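Local atomic coordinates of cytochrome c2 (PDB entry 1CXC), a protein that carries electrons through its covalently bound heme c, donating them to the oxidized bacteriochlorophyll in the photosynthesis of purple bacteria. Residues Glu59-Ala64 / Lys85-Tyr90; Trp71-Phe76 / Asn112-Leu117. All coordinates share one frame; numbering follows the deposited sequence.

Interaction 1 of 2, residues Glu59-Ala64 / Lys85-Tyr90. With HEC (heme c), chain B.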
loop_
_atom_site.group_PDB
_atom_site.type_symbol
_atom_site.label_atom_id
_atom_site.label_comp_id
_atom_site.label_asym_id
_atom_site.label_seq_id
_atom_site.Cartn_x
_atom_site.Cartn_y
_atom_site.Cartn_z
ATOM N N GLU A 59 12.000 -0.850 -9.752
ATOM C CA GLU A 59 13.245 -0.441 -9.135
ATOM C C GLU A 59 13.087 0.819 -8.307
ATOM O O GLU A 59 13.685 0.943 -7.241
ATOM C CB GLU A 59 14.311 -0.271 -10.206
ATOM C CG GLU A 59 14.447 -1.517 -11.077
ATOM C CD GLU A 59 14.468 -2.833 -10.298
ATOM O OE1 GLU A 59 15.194 -2.921 -9.309
ATOM O OE2 GLU A 59 13.876 -3.813 -10.758
ATOM N N GLY A 60 12.081 1.641 -8.592
ATOM C CA GLY A 60 11.901 2.831 -7.772
ATOM C C GLY A 60 11.435 2.461 -6.356
ATOM O O GLY A 60 11.853 3.074 -5.370
ATOM N N MET A 61 10.530 1.462 -6.232
ATOM C CA MET A 61 10.014 1.043 -4.939
ATOM C C MET A 61 11.092 0.331 -4.149
ATOM O O MET A 61 11.141 0.401 -2.928
ATOM C CB MET A 61 8.813 0.115 -5.158
ATOM C CG MET A 61 8.174 -0.348 -3.860
ATOM S SD MET A 61 7.279 0.969 -3.031
ATOM C CE MET A 61 5.742 0.886 -3.905
ATOM N N LYS A 62 11.886 -0.501 -4.808
ATOM C CA LYS A 62 12.943 -1.186 -4.093
ATOM C C LYS A 62 13.937 -0.166 -3.536
ATOM O O LYS A 62 14.357 -0.227 -2.376
ATOM C CB LYS A 62 13.645 -2.139 -5.042
ATOM C CG LYS A 62 12.904 -3.450 -5.260
ATOM C CD LYS A 62 13.608 -4.254 -6.354
ATOM C CE LYS A 62 12.716 -5.396 -6.823
ATOM N NZ LYS A 62 13.345 -6.192 -7.866
ATOM N N GLU A 63 14.267 0.836 -4.349
ATOM C CA GLU A 63 15.169 1.890 -3.956
ATOM C C GLU A 63 14.661 2.624 -2.718
ATOM O O GLU A 63 15.451 3.101 -1.900
ATOM C CB GLU A 63 15.242 2.854 -5.115
ATOM C CG GLU A 63 16.403 3.820 -5.014
ATOM C CD GLU A 63 16.440 4.849 -6.140
ATOM O OE1 GLU A 63 16.066 4.522 -7.272
ATOM O OE2 GLU A 63 16.959 5.940 -5.901
ATOM N N ALA A 64 13.412 3.089 -2.771
ATOM C CA ALA A 64 12.841 3.784 -1.638
ATOM C C ALA A 64 12.949 2.967 -0.360
ATOM O O ALA A 64 13.063 3.528 0.726
ATOM C CB ALA A 64 11.366 4.046 -1.906
ATOM N N LYS A 85 4.846 10.169 -8.545
ATOM C CA LYS A 85 5.378 11.415 -8.061
ATOM C C LYS A 85 5.997 11.159 -6.703
ATOM O O LYS A 85 7.000 11.778 -6.324
ATOM C CB LYS A 85 4.251 12.432 -7.936
ATOM C CG LYS A 85 4.694 13.805 -7.432
ATOM C CD LYS A 85 3.539 14.799 -7.501
ATOM C CE LYS A 85 3.336 15.484 -6.161
ATOM N N PHE A 86 5.255 10.448 -5.847
ATOM C CA PHE A 86 5.761 10.145 -4.528
ATOM C C PHE A 86 7.124 9.488 -4.605
ATOM O O PHE A 86 8.024 9.875 -3.883
ATOM C CB PHE A 86 4.822 9.188 -3.806
ATOM C CG PHE A 86 5.400 8.714 -2.487
ATOM C CD1 PHE A 86 5.232 9.481 -1.349
ATOM C CD2 PHE A 86 6.121 7.542 -2.431
ATOM C CE1 PHE A 86 5.775 9.068 -0.153
ATOM C CE2 PHE A 86 6.668 7.136 -1.235
ATOM C CZ PHE A 86 6.488 7.893 -0.103
ATOM N N LEU A 87 7.292 8.494 -5.480
ATOM C CA LEU A 87 8.547 7.761 -5.592
ATOM C C LEU A 87 9.661 8.655 -6.114
ATOM O O LEU A 87 10.803 8.555 -5.653
ATOM C CB LEU A 87 8.376 6.601 -6.542
ATOM C CG LEU A 87 8.289 5.168 -6.035
ATOM C CD1 LEU A 87 8.042 5.056 -4.548
ATOM C CD2 LEU A 87 7.277 4.397 -6.871
ATOM N N LYS A 88 9.360 9.605 -7.001
ATOM C CA LYS A 88 10.416 10.491 -7.481
ATOM C C LYS A 88 10.903 11.434 -6.368
ATOM O O LYS A 88 12.096 11.654 -6.167
ATOM C CB LYS A 88 9.893 11.353 -8.595
ATOM C CG LYS A 88 9.668 10.621 -9.887
ATOM C CD LYS A 88 9.471 11.692 -10.932
ATOM C CE LYS A 88 8.749 11.141 -12.143
ATOM N NZ LYS A 88 9.605 10.258 -12.909
ATOM N N GLU A 89 10.007 11.956 -5.545
ATOM C CA GLU A 89 10.455 12.865 -4.519
ATOM C C GLU A 89 11.221 12.153 -3.440
ATOM O O GLU A 89 12.117 12.724 -2.832
ATOM C CB GLU A 89 9.270 13.596 -3.903
ATOM C CG GLU A 89 8.498 14.426 -4.925
ATOM C CD GLU A 89 7.221 15.078 -4.398
ATOM N N TYR A 90 10.634 11.083 -2.925
ATOM C CA TYR A 90 11.264 10.332 -1.866
ATOM C C TYR A 90 12.661 9.871 -2.247
ATOM O O TYR A 90 13.534 9.756 -1.392
ATOM C CB TYR A 90 10.408 9.122 -1.534
ATOM C CG TYR A 90 10.822 8.495 -0.221
ATOM C CD1 TYR A 90 10.323 9.004 0.966
ATOM C CD2 TYR A 90 11.804 7.530 -0.200
ATOM C CE1 TYR A 90 10.830 8.557 2.170
ATOM C CE2 TYR A 90 12.310 7.089 1.001
ATOM C CZ TYR A 90 11.820 7.605 2.167
ATOM O OH TYR A 90 12.274 7.117 3.367
HETATM FE FE HEC B . -1.231 -0.739 -5.014
HETATM C CHA HEC B . 2.039 -1.368 -4.415
HETATM C CHB HEC B . -1.633 0.345 -1.810
HETATM C CHC HEC B . -4.494 0.063 -5.689
HETATM C CHD HEC B . -0.947 -2.109 -8.137
HETATM N NA HEC B . -0.047 -0.514 -3.448
HETATM C C1A HEC B . 1.304 -0.816 -3.379
HETATM C C2A HEC B . 1.843 -0.485 -2.071
HETATM C C3A HEC B . 0.822 0.023 -1.343
HETATM C C4A HEC B . -0.353 -0.031 -2.196
HETATM C CMA HEC B . 0.939 0.629 0.049
HETATM C CAA HEC B . 3.254 -0.741 -1.563
HETATM C CBA HEC B . 3.291 -2.007 -0.722
HETATM C CGA HEC B . 4.671 -2.584 -0.450
HETATM O O1A HEC B . 4.805 -3.790 -0.487
HETATM O O2A HEC B . 5.626 -1.817 -0.398
HETATM N NB HEC B . -2.719 0.048 -3.988
HETATM C C1B HEC B . -2.736 0.365 -2.638
HETATM C C2B HEC B . -4.055 0.812 -2.222
HETATM C C3B HEC B . -4.864 0.817 -3.328
HETATM C C4B HEC B . -4.024 0.324 -4.414
HETATM C CMB HEC B . -4.449 1.212 -0.795
HETATM C CAB HEC B . -6.208 1.281 -3.399
HETATM C CBB HEC B . -6.571 2.685 -3.152
HETATM N NC HEC B . -2.432 -0.937 -6.586
HETATM C C1C HEC B . -3.759 -0.532 -6.693
HETATM C C2C HEC B . -4.325 -0.942 -7.963
HETATM C C3C HEC B . -3.332 -1.551 -8.650
HETATM C C4C HEC B . -2.167 -1.558 -7.787
HETATM C CMC HEC B . -5.799 -0.899 -8.339
HETATM C CAC HEC B . -3.416 -2.111 -9.921
HETATM C CBC HEC B . -3.843 -1.356 -11.090
HETATM N ND HEC B . 0.213 -1.570 -6.035
HETATM C C1D HEC B . 0.174 -2.104 -7.322
HETATM C C2D HEC B . 1.481 -2.560 -7.740
HETATM C C3D HEC B . 2.335 -2.292 -6.728
HETATM C C4D HEC B . 1.541 -1.707 -5.664
HETATM C CMD HEC B . 1.844 -3.187 -9.085
HETATM C CAD HEC B . 3.854 -2.301 -6.817
HETATM C CBD HEC B . 4.407 -0.885 -6.972
HETATM C CGD HEC B . 5.810 -0.808 -7.592
HETATM O O1D HEC B . 6.214 0.279 -7.978
HETATM O O2D HEC B . 6.596 -1.713 -7.371
#
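Leu87 reaches from helix 83-91 to the backbone of Gly60, and its CG lies 4.2 Å from the Gly60 carbonyl carbon. With no side chain on Gly60, the branched end of the leucine comes up against bare helix backbone. One methyl, Leu87 CD1, also meets Met61 SD and Ala64 CB, each at 4.4 Å. Met61 leads from this contact to the heme. Its CB stands 3.6 Å from propionate oxygen O2D, and CG, set anti to the backbone N (chi1 -178°), is still within 4.1 Å of that oxygen. The chain then bends at both chi2 and chi3; Met61 SD comes near heme O2A of the other propionate, while Met61 CE ends 3.8 Å from both heme CAA and heme CBD, one carbon of each propionate arm. Farther along, Ala64 CB packs on Tyr90 CD2 at 3.9 Å. The side-chain packing is apolar, and Ala64 O also lies near the Tyr90 ring, obliquely. The axes of the two short segments approach to 9.8 Å at their closest and run at 45°. Helix 59-66 meets the propionates through Met61 and helix 83-91 through Gly60, Met61 and Ala64, while Met61 also touches Tyr79 and Phe86 touches Gln78, both on helix 73-81.

Interaction 2 of 2, residues Trp71-Phe76 / Asn112-Leu117. With HEC (heme c), chain B.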
loop_
_atom_site.group_PDB
_atom_site.type_symbol
_atom_site.label_atom_id
_atom_site.label_comp_id
_atom_site.label_asym_id
_atom_site.label_seq_id
_atom_site.Cartn_x
_atom_site.Cartn_y
_atom_site.Cartn_z
ATOM N N TRP A 71 6.134 1.849 5.709
ATOM C CA TRP A 71 4.841 2.502 5.580
ATOM C C TRP A 71 4.163 3.028 6.826
ATOM O O TRP A 71 4.068 2.322 7.844
ATOM C CB TRP A 71 3.884 1.554 4.842
ATOM C CG TRP A 71 4.321 1.322 3.401
ATOM C CD1 TRP A 71 4.830 0.110 3.018
ATOM C CD2 TRP A 71 4.334 2.257 2.399
ATOM N NE1 TRP A 71 5.167 0.293 1.763
ATOM C CE2 TRP A 71 4.882 1.533 1.350
ATOM C CE3 TRP A 71 4.006 3.603 2.248
ATOM C CZ2 TRP A 71 5.097 2.112 0.126
ATOM C CZ3 TRP A 71 4.228 4.197 1.016
ATOM C CH2 TRP A 71 4.759 3.451 -0.033
ATOM N N ASP A 72 3.969 4.351 6.889
ATOM C CA ASP A 72 3.206 4.922 7.972
ATOM C C ASP A 72 2.057 5.697 7.324
ATOM O O ASP A 72 2.036 5.835 6.097
ATOM C CB ASP A 72 4.014 5.821 8.900
ATOM C CG ASP A 72 4.936 6.785 8.196
ATOM O OD1 ASP A 72 4.644 7.127 7.058
ATOM O OD2 ASP A 72 5.641 7.494 8.915
ATOM N N GLU A 73 1.204 6.370 8.091
ATOM C CA GLU A 73 0.087 7.060 7.493
ATOM C C GLU A 73 0.475 8.223 6.625
ATOM O O GLU A 73 -0.004 8.370 5.505
ATOM C CB GLU A 73 -0.851 7.557 8.565
ATOM C CG GLU A 73 -2.116 8.177 7.975
ATOM C CD GLU A 73 -3.252 8.358 8.967
ATOM O OE1 GLU A 73 -3.030 8.222 10.166
ATOM O OE2 GLU A 73 -4.291 8.885 8.562
ATOM N N GLU A 74 1.454 9.023 7.006
ATOM C CA GLU A 74 1.745 10.153 6.144
ATOM C C GLU A 74 2.321 9.767 4.808
ATOM O O GLU A 74 1.940 10.364 3.798
ATOM C CB GLU A 74 2.735 11.117 6.796
ATOM N N HIS A 75 3.187 8.744 4.757
ATOM C CA HIS A 75 3.778 8.346 3.485
ATOM C C HIS A 75 2.766 7.573 2.653
ATOM O O HIS A 75 2.696 7.753 1.453
ATOM C CB HIS A 75 5.029 7.486 3.686
ATOM C CG HIS A 75 6.208 8.302 4.230
ATOM N ND1 HIS A 75 6.383 8.550 5.511
ATOM C CD2 HIS A 75 7.091 9.083 3.532
ATOM C CE1 HIS A 75 7.335 9.438 5.652
ATOM N NE2 HIS A 75 7.765 9.743 4.454
ATOM N N PHE A 76 1.912 6.793 3.309
ATOM C CA PHE A 76 0.899 6.016 2.620
ATOM C C PHE A 76 -0.095 6.960 1.972
ATOM O O PHE A 76 -0.389 6.800 0.797
ATOM C CB PHE A 76 0.175 5.142 3.648
ATOM C CG PHE A 76 -1.049 4.382 3.107
ATOM C CD1 PHE A 76 -0.880 3.146 2.506
ATOM C CD2 PHE A 76 -2.334 4.955 3.212
ATOM C CE1 PHE A 76 -2.004 2.482 2.003
ATOM C CE2 PHE A 76 -3.439 4.287 2.709
ATOM C CZ PHE A 76 -3.262 3.053 2.109
ATOM N N ASN A 112 -9.061 6.953 5.476
ATOM C CA ASN A 112 -9.985 5.908 5.922
ATOM C C ASN A 112 -9.430 4.522 5.670
ATOM O O ASN A 112 -9.573 3.607 6.484
ATOM C CB ASN A 112 -11.333 6.036 5.227
ATOM C CG ASN A 112 -12.085 7.302 5.619
ATOM O OD1 ASN A 112 -12.961 7.785 4.876
ATOM N ND2 ASN A 112 -11.748 7.914 6.764
ATOM N N ILE A 113 -8.841 4.326 4.508
ATOM C CA ILE A 113 -8.247 3.055 4.172
ATOM C C ILE A 113 -7.064 2.767 5.096
ATOM O O ILE A 113 -6.937 1.657 5.608
ATOM C CB ILE A 113 -7.810 3.065 2.699
ATOM C CG1 ILE A 113 -9.013 2.991 1.759
ATOM C CG2 ILE A 113 -6.855 1.905 2.444
ATOM C CD1 ILE A 113 -8.629 3.143 0.282
ATOM N N TRP A 114 -6.303 3.788 5.516
ATOM C CA TRP A 114 -5.205 3.516 6.434
ATOM C C TRP A 114 -5.769 3.081 7.785
ATOM O O TRP A 114 -5.256 2.166 8.428
ATOM C CB TRP A 114 -4.327 4.762 6.619
ATOM C CG TRP A 114 -3.126 4.465 7.547
ATOM C CD1 TRP A 114 -3.097 4.926 8.837
ATOM C CD2 TRP A 114 -2.038 3.692 7.245
ATOM N NE1 TRP A 114 -1.967 4.462 9.365
ATOM C CE2 TRP A 114 -1.322 3.704 8.448
ATOM C CE3 TRP A 114 -1.576 2.982 6.155
ATOM C CZ2 TRP A 114 -0.131 2.991 8.572
ATOM C CZ3 TRP A 114 -0.381 2.281 6.277
ATOM C CH2 TRP A 114 0.337 2.284 7.470
ATOM N N ALA A 115 -6.861 3.694 8.240
ATOM C CA ALA A 115 -7.433 3.301 9.510
ATOM C C ALA A 115 -7.973 1.868 9.462
ATOM O O ALA A 115 -7.873 1.102 10.432
ATOM C CB ALA A 115 -8.574 4.252 9.869
ATOM N N TYR A 116 -8.470 1.456 8.291
ATOM C CA TYR A 116 -8.976 0.107 8.101
ATOM C C TYR A 116 -7.810 -0.887 8.153
ATOM O O TYR A 116 -7.840 -1.889 8.861
ATOM C CB TYR A 116 -9.694 0.067 6.742
ATOM C CG TYR A 116 -10.020 -1.320 6.207
ATOM C CD1 TYR A 116 -10.825 -2.170 6.949
ATOM C CD2 TYR A 116 -9.501 -1.727 4.998
ATOM C CE1 TYR A 116 -11.121 -3.445 6.492
ATOM C CE2 TYR A 116 -9.787 -2.993 4.534
ATOM C CZ TYR A 116 -10.594 -3.843 5.282
ATOM O OH TYR A 116 -10.865 -5.126 4.822
ATOM N N LEU A 117 -6.659 -0.517 7.622
ATOM C CA LEU A 117 -5.498 -1.402 7.641
ATOM C C LEU A 117 -4.924 -1.526 9.040
ATOM O O LEU A 117 -4.333 -2.535 9.388
ATOM C CB LEU A 117 -4.418 -0.892 6.691
ATOM C CG LEU A 117 -4.781 -0.847 5.221
ATOM C CD1 LEU A 117 -3.669 -0.160 4.450
ATOM C CD2 LEU A 117 -5.061 -2.245 4.700
HETATM FE FE HEC B . -1.231 -0.739 -5.014
HETATM C CHA HEC B . 2.039 -1.368 -4.415
HETATM C CHB HEC B . -1.633 0.345 -1.810
HETATM C CHC HEC B . -4.494 0.063 -5.689
HETATM C CHD HEC B . -0.947 -2.109 -8.137
HETATM N NA HEC B . -0.047 -0.514 -3.448
HETATM C C1A HEC B . 1.304 -0.816 -3.379
HETATM C C2A HEC B . 1.843 -0.485 -2.071
HETATM C C3A HEC B . 0.822 0.023 -1.343
HETATM C C4A HEC B . -0.353 -0.031 -2.196
HETATM C CMA HEC B . 0.939 0.629 0.049
HETATM C CAA HEC B . 3.254 -0.741 -1.563
HETATM C CBA HEC B . 3.291 -2.007 -0.722
HETATM C CGA HEC B . 4.671 -2.584 -0.450
HETATM O O1A HEC B . 4.805 -3.790 -0.487
HETATM O O2A HEC B . 5.626 -1.817 -0.398
HETATM N NB HEC B . -2.719 0.048 -3.988
HETATM C C1B HEC B . -2.736 0.365 -2.638
HETATM C C2B HEC B . -4.055 0.812 -2.222
HETATM C C3B HEC B . -4.864 0.817 -3.328
HETATM C C4B HEC B . -4.024 0.324 -4.414
HETATM C CMB HEC B . -4.449 1.212 -0.795
HETATM C CAB HEC B . -6.208 1.281 -3.399
HETATM C CBB HEC B . -6.571 2.685 -3.152
HETATM N NC HEC B . -2.432 -0.937 -6.586
HETATM C C1C HEC B . -3.759 -0.532 -6.693
HETATM C C2C HEC B . -4.325 -0.942 -7.963
HETATM C C3C HEC B . -3.332 -1.551 -8.650
HETATM C C4C HEC B . -2.167 -1.558 -7.787
HETATM C CMC HEC B . -5.799 -0.899 -8.339
HETATM C CAC HEC B . -3.416 -2.111 -9.921
HETATM C CBC HEC B . -3.843 -1.356 -11.090
HETATM N ND HEC B . 0.213 -1.570 -6.035
HETATM C C1D HEC B . 0.174 -2.104 -7.322
HETATM C C2D HEC B . 1.481 -2.560 -7.740
HETATM C C3D HEC B . 2.335 -2.292 -6.728
HETATM C C4D HEC B . 1.541 -1.707 -5.664
HETATM C CMD HEC B . 1.844 -3.187 -9.085
HETATM C CAD HEC B . 3.854 -2.301 -6.817
HETATM C CBD HEC B . 4.407 -0.885 -6.972
HETATM C CGD HEC B . 5.810 -0.808 -7.592
HETATM O O1D HEC B . 6.214 0.279 -7.978
HETATM O O2D HEC B . 6.596 -1.713 -7.371
#
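Trp114 lays one indole face against the start of helix 73-81, at Asp72 and Glu73, and turns the CE3 corner of its six-membered ring to Phe76; its CG is anti to the backbone N (chi1 -178°). Glu73 CB sits 3.6 Å from the centroid of the five-membered ring, 24° off the normal, a CH-pi contact. The extended glutamate chain continues past the pyrrole side, where CD is 3.4 Å from Trp114 CD1, and its OE2 is hydrogen-bonded to His111. The same face reaches the backbone at Asp72, whose C is 3.7 Å from Trp114 CZ2. Phe76 meets the six-membered ring obliquely, with planes at 46°, and Trp114 CE3 stands 3.4 Å above the phenyl plane toward its rim. An alanine in place of Trp114 would probably leave Glu73 CB and the Phe76 ring without their aromatic partner and open a gap between the two helices. In the cytochrome c fold the C-terminal helix, here 107-120, packs against the N-terminal helix 5-11, as Ile113 does on Ala11. Phe76 ties this contact to the cofactor: its CZ is 3.6 Å from heme methyl CMB, while Ile113 CG2 lies at the phenyl edge and Leu117 CD1 approaches obliquely. Before the helix, Trp71 NE1 donates a hydrogen bond to heme O2A over 3.1 Å, and heme methyl CMA sits above the centre of one indole face. Asp72 caps the helix: its OD1 accepts from both His75 N and His75 ND1 and lies in the plane of the imidazole.

Both contacts are mainly buried and both touch the heme, but interaction 2 lies nearer the centre of the chain and buries more surface, 318 against 203 Å². Interaction 1 joins helices 59-66 and 83-91 through Leu87, Met61 and Ala64, with the Tyr90 ring at the margin, and meets the heme at its propionates. Interaction 2 joins helices 73-81 and 107-120 through aromatic rings, reaching a propionate through a hydrogen bond and the porphyrin rim through methyl contacts. Helix 73-81 falls between the two helices of interaction 1 in the chain, and the contacts touch directly: Met61 SD packs on Trp71 CZ2, and Phe86 and Tyr90 pack on His75.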